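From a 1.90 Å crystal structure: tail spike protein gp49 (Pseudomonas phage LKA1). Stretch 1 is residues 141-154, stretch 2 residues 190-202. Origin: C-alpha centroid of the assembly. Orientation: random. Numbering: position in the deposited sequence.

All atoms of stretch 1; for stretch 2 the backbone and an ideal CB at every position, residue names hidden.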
# COMPACT_ATOMS: atom_id res chain seq x y z
N ASN B 141 39.58 6.27 7.28
CA ASN B 141 39.12 7.62 7.56
C ASN B 141 37.59 7.69 7.52
O ASN B 141 37.00 8.27 6.60
CB ASN B 141 39.74 8.64 6.59
CG ASN B 141 39.37 10.06 6.94
OD1 ASN B 141 39.22 10.39 8.11
ND2 ASN B 141 39.17 10.91 5.92
N LEU B 142 36.96 7.09 8.54
CA LEU B 142 35.51 6.97 8.63
C LEU B 142 35.02 7.30 10.04
O LEU B 142 35.69 6.97 11.01
CB LEU B 142 35.08 5.54 8.28
CG LEU B 142 35.33 5.09 6.84
CD1 LEU B 142 35.05 3.60 6.70
CD2 LEU B 142 34.41 5.88 5.89
N VAL B 143 33.86 7.96 10.14
CA VAL B 143 33.14 8.12 11.40
C VAL B 143 31.67 7.73 11.22
O VAL B 143 31.21 7.54 10.08
CB VAL B 143 33.20 9.58 11.96
CG1 VAL B 143 34.62 9.97 12.32
CG2 VAL B 143 32.58 10.58 10.97
N ALA B 144 30.95 7.61 12.33
CA ALA B 144 29.54 7.22 12.30
C ALA B 144 28.77 8.12 11.33
O ALA B 144 28.97 9.34 11.32
CB ALA B 144 28.94 7.29 13.69
N GLY B 145 27.91 7.52 10.51
CA GLY B 145 27.11 8.29 9.57
C GLY B 145 27.77 8.35 8.19
O GLY B 145 27.12 8.70 7.21
N ASP B 146 29.06 8.02 8.10
CA ASP B 146 29.74 8.08 6.81
C ASP B 146 29.22 6.96 5.90
O ASP B 146 28.67 5.97 6.38
CB ASP B 146 31.27 7.95 6.95
CG ASP B 146 31.95 9.26 7.38
OD1 ASP B 146 31.31 10.32 7.45
OD2 ASP B 146 33.17 9.21 7.63
N VAL B 147 29.40 7.13 4.59
CA VAL B 147 28.93 6.14 3.60
C VAL B 147 30.08 5.66 2.74
O VAL B 147 30.90 6.47 2.28
CB VAL B 147 27.80 6.73 2.72
CG1 VAL B 147 27.41 5.77 1.58
CG2 VAL B 147 26.60 7.06 3.61
N PHE B 148 30.17 4.36 2.56
CA PHE B 148 31.17 3.81 1.66
C PHE B 148 30.58 2.75 0.75
O PHE B 148 29.52 2.20 1.05
CB PHE B 148 32.42 3.31 2.41
CG PHE B 148 32.17 2.13 3.35
CD1 PHE B 148 32.27 0.83 2.89
CD2 PHE B 148 31.92 2.35 4.71
CE1 PHE B 148 32.10 -0.24 3.74
CE2 PHE B 148 31.73 1.28 5.57
CZ PHE B 148 31.83 -0.02 5.09
N ILE B 149 31.28 2.50 -0.35
CA ILE B 149 30.90 1.49 -1.32
C ILE B 149 31.95 0.38 -1.34
O ILE B 149 33.15 0.64 -1.49
CB ILE B 149 30.86 2.09 -2.74
CG1 ILE B 149 29.75 3.13 -2.86
CG2 ILE B 149 30.64 0.96 -3.78
CD1 ILE B 149 29.86 4.00 -4.13
N ILE B 150 31.49 -0.85 -1.15
CA ILE B 150 32.31 -2.01 -1.46
C ILE B 150 32.09 -2.30 -2.94
O ILE B 150 30.94 -2.40 -3.38
CB ILE B 150 31.84 -3.21 -0.63
CG1 ILE B 150 31.94 -2.87 0.87
CG2 ILE B 150 32.60 -4.49 -1.04
CD1 ILE B 150 31.34 -3.94 1.80
N TYR B 151 33.18 -2.43 -3.71
CA TYR B 151 33.06 -2.62 -5.16
C TYR B 151 33.92 -3.76 -5.66
O TYR B 151 35.11 -3.82 -5.35
CB TYR B 151 33.47 -1.33 -5.88
CG TYR B 151 33.60 -1.44 -7.39
CD1 TYR B 151 32.49 -1.75 -8.18
CD2 TYR B 151 34.82 -1.18 -8.02
CE1 TYR B 151 32.60 -1.85 -9.55
CE2 TYR B 151 34.94 -1.26 -9.41
CZ TYR B 151 33.83 -1.58 -10.16
OH TYR B 151 33.93 -1.67 -11.52
N ASN B 152 33.33 -4.63 -6.46
CA ASN B 152 34.07 -5.71 -7.12
C ASN B 152 34.26 -5.37 -8.60
O ASN B 152 33.29 -5.40 -9.36
CB ASN B 152 33.31 -7.02 -6.95
CG ASN B 152 34.10 -8.21 -7.48
OD1 ASN B 152 34.98 -8.06 -8.32
ND2 ASN B 152 33.79 -9.41 -6.97
N PRO B 153 35.50 -5.06 -9.02
CA PRO B 153 35.70 -4.68 -10.42
C PRO B 153 35.55 -5.85 -11.38
O PRO B 153 35.59 -5.60 -12.59
CB PRO B 153 37.17 -4.19 -10.46
CG PRO B 153 37.65 -4.17 -9.04
CD PRO B 153 36.75 -5.08 -8.25
N THR B 154 35.41 -7.08 -10.89
CA THR B 154 35.30 -8.21 -11.82
C THR B 154 34.00 -8.16 -12.61
O THR B 154 32.92 -8.01 -12.02
CB THR B 154 35.38 -9.54 -11.07
OG1 THR B 154 36.67 -9.65 -10.48
CG2 THR B 154 35.14 -10.73 -12.01
N UNK B 190 28.11 -11.51 0.20
CA UNK B 190 29.40 -11.88 0.75
C UNK B 190 30.47 -11.36 -0.21
O UNK B 190 30.22 -11.28 -1.42
CB UNK B 190 29.51 -13.39 0.95
N UNK B 191 31.64 -11.03 0.32
CA UNK B 191 32.77 -10.53 -0.48
C UNK B 191 34.07 -11.20 -0.06
O UNK B 191 34.36 -11.31 1.15
CB UNK B 191 32.90 -9.01 -0.34
N UNK B 192 34.84 -11.64 -1.06
CA UNK B 192 36.22 -12.09 -0.91
C UNK B 192 37.07 -10.83 -0.82
O UNK B 192 37.07 -10.01 -1.74
CB UNK B 192 36.66 -12.99 -2.06
N UNK B 193 37.79 -10.68 0.30
CA UNK B 193 38.51 -9.46 0.58
C UNK B 193 39.52 -9.15 -0.52
O UNK B 193 39.84 -7.99 -0.77
CB UNK B 193 39.21 -9.56 1.94
N UNK B 194 40.01 -10.20 -1.18
CA UNK B 194 41.02 -10.03 -2.21
C UNK B 194 40.44 -9.54 -3.52
O UNK B 194 41.19 -9.25 -4.46
CB UNK B 194 41.76 -11.35 -2.44
N UNK B 195 39.12 -9.46 -3.62
CA UNK B 195 38.50 -9.09 -4.89
C UNK B 195 37.77 -7.74 -4.90
O UNK B 195 37.21 -7.35 -5.94
CB UNK B 195 37.51 -10.19 -5.29
N UNK B 196 37.74 -7.03 -3.77
CA UNK B 196 36.97 -5.78 -3.72
C UNK B 196 37.85 -4.57 -3.41
O UNK B 196 38.88 -4.70 -2.74
CB UNK B 196 35.86 -5.89 -2.67
N UNK B 197 37.46 -3.42 -3.94
CA UNK B 197 38.07 -2.14 -3.60
C UNK B 197 36.99 -1.33 -2.89
O UNK B 197 35.82 -1.37 -3.29
CB UNK B 197 38.61 -1.41 -4.83
N UNK B 198 37.39 -0.60 -1.86
CA UNK B 198 36.45 0.11 -0.99
C UNK B 198 36.68 1.62 -1.19
O UNK B 198 37.82 2.08 -1.31
CB UNK B 198 36.63 -0.29 0.47
N UNK B 199 35.59 2.38 -1.21
CA UNK B 199 35.62 3.80 -1.50
C UNK B 199 34.66 4.53 -0.60
O UNK B 199 33.49 4.14 -0.50
CB UNK B 199 35.29 4.07 -2.97
N UNK B 200 35.14 5.62 -0.02
CA UNK B 200 34.31 6.52 0.76
C UNK B 200 33.55 7.42 -0.21
O UNK B 200 34.12 7.90 -1.20
CB UNK B 200 35.15 7.34 1.74
N UNK B 201 32.28 7.68 0.08
CA UNK B 201 31.55 8.61 -0.76
C UNK B 201 31.63 9.99 -0.14
O UNK B 201 31.08 10.23 0.93
CB UNK B 201 30.10 8.17 -0.94
N UNK B 202 32.33 10.90 -0.82
CA UNK B 202 32.62 12.22 -0.27
C UNK B 202 31.86 13.20 -1.13
O UNK B 202 32.08 13.29 -2.35
CB UNK B 202 34.12 12.53 -0.24

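Position 190 has no atom of stretch 1 within 5.5 Å of its ideal CB, so nothing visible restricts it; it is Ala190. At 191 CA-to-CB points toward stretch 1, with the ideal CB 4.6 Å from Ile150 CG2. A large apolar or aromatic side chain could cover that methyl. Tyr191 does so with one ring face: Ile150 CG2 lies 3.9 Å from the ring centroid, 9° off the normal, a CH-pi contact.

Positions 192, 193 and 194 meet open space, and many residues would suit. They are Asp192, Gly193 and Ala194; Asp192 OD1 accepts a hydrogen bond from Ala194 N (3.0 Å).

The ideal CB of 195 lies 4.2 Å from Asn152 ND2, which favours something small or polar. Thr195 uses its hydroxyl locally, OG1 donating to Asp192 O (2.7 Å), while its carbonyl O receives a hydrogen bond from water 3 (2.8 Å).

At 196 the ideal CB is 3.5 Å from Tyr151 O and 3.9 Å from Ile150 CG2, so a compact apolar side chain fits. Val196 sets CG1 3.8 Å from Ile150 CG2.

From 197 the backbone pairs antiparallel with stretch 1. Position 197 is opposite Tyr151 in a hydrogen-bonded pair (197 N to Tyr151 O, 2.8 Å; Tyr151 N to 197 O, 2.9 Å). Small or larger residues seem possible; Ala197 adds only a methyl.

Position 198 shares a face with Phe148 and Ile150, its ideal CB 5.1 Å from Phe148 CD1, so a branched apolar residue is expected. Ile198 reaches both: CG2 is 3.6 Å from Phe148 CD1, and CD1 is 3.9 Å from Ile150 CG2.

Position 199 pairs with Ile149 (Ile149 N to 199 O, 2.8 Å; 199 N to Ile149 O, 3.0 Å) and shares the face of Tyr151. Apolar or aromatic groups would suit; Tyr199 brings CE2 4.2 Å from Tyr151 CD2.

Position 200 lies opposite Phe148, its ideal CB 4.5 Å from Leu142 CD2, with the Asp146 carboxylate and Asn141 O farther along. A long cationic chain answers both. Lys200, extended with all four chi angles t, passes Leu142 (CD to CD2, 3.9 Å). Its NZ donates to Asn141 O (2.9 Å) and forms a salt bridge with Asp146 OD2 (3.6 Å), which water 1 also bridges.

Position 201 donates N to Val147 O (2.9 Å, 176°), and its CB points toward stretch 1, near Ile149 CD1. Aliphatic residues fit; Val201 CG2 lies 3.8 Å from Ile149 CD1 and 4.2 Å from Val147 CG1.

At 202 CA-to-CB points away, leaving the choice open; it is Val202.

Stretch 2 (190-202) AYDGATVAIYKVV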
# COMPACT_ATOMS: atom_id res chain seq x y z
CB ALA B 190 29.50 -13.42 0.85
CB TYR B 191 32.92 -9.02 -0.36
CG TYR B 191 31.64 -8.33 -0.77
CD1 TYR B 191 31.31 -8.20 -2.11
CD2 TYR B 191 30.73 -7.90 0.19
CE1 TYR B 191 30.12 -7.61 -2.49
CE2 TYR B 191 29.52 -7.33 -0.18
CZ TYR B 191 29.21 -7.18 -1.53
OH TYR B 191 28.00 -6.62 -1.90
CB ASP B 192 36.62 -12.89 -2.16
CG ASP B 192 38.04 -13.46 -2.11
OD1 ASP B 192 38.89 -12.96 -1.33
OD2 ASP B 192 38.31 -14.41 -2.87
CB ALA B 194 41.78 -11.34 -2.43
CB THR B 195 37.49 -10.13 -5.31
OG1 THR B 195 36.42 -10.14 -4.34
CG2 THR B 195 38.12 -11.50 -5.33
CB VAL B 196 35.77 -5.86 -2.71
CG1 VAL B 196 34.63 -6.72 -3.27
CG2 VAL B 196 36.22 -6.42 -1.36
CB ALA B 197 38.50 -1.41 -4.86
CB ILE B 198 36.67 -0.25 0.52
CG1 ILE B 198 37.02 -1.73 0.69
CG2 ILE B 198 35.44 0.15 1.38
CD1 ILE B 198 35.95 -2.73 0.06
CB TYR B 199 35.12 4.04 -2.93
CG TYR B 199 36.02 3.43 -3.98
CD1 TYR B 199 37.15 4.11 -4.43
CD2 TYR B 199 35.74 2.18 -4.52
CE1 TYR B 199 37.98 3.57 -5.38
CE2 TYR B 199 36.57 1.62 -5.49
CZ TYR B 199 37.69 2.33 -5.91
OH TYR B 199 38.51 1.80 -6.87
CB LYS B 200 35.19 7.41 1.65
CG LYS B 200 34.39 8.25 2.66
CD LYS B 200 35.36 8.95 3.63
CE LYS B 200 34.65 9.92 4.56
NZ LYS B 200 35.64 10.59 5.48
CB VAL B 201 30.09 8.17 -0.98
CG1 VAL B 201 29.39 9.15 -1.90
CG2 VAL B 201 30.06 6.77 -1.56
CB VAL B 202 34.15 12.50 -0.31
CG1 VAL B 202 34.49 13.88 0.23
CG2 VAL B 202 34.88 11.45 0.51
O HOH W 1 34.59 11.35 7.91
O HOH W 2 30.68 9.62 3.72
O HOH W 3 38.21 -8.32 -8.33
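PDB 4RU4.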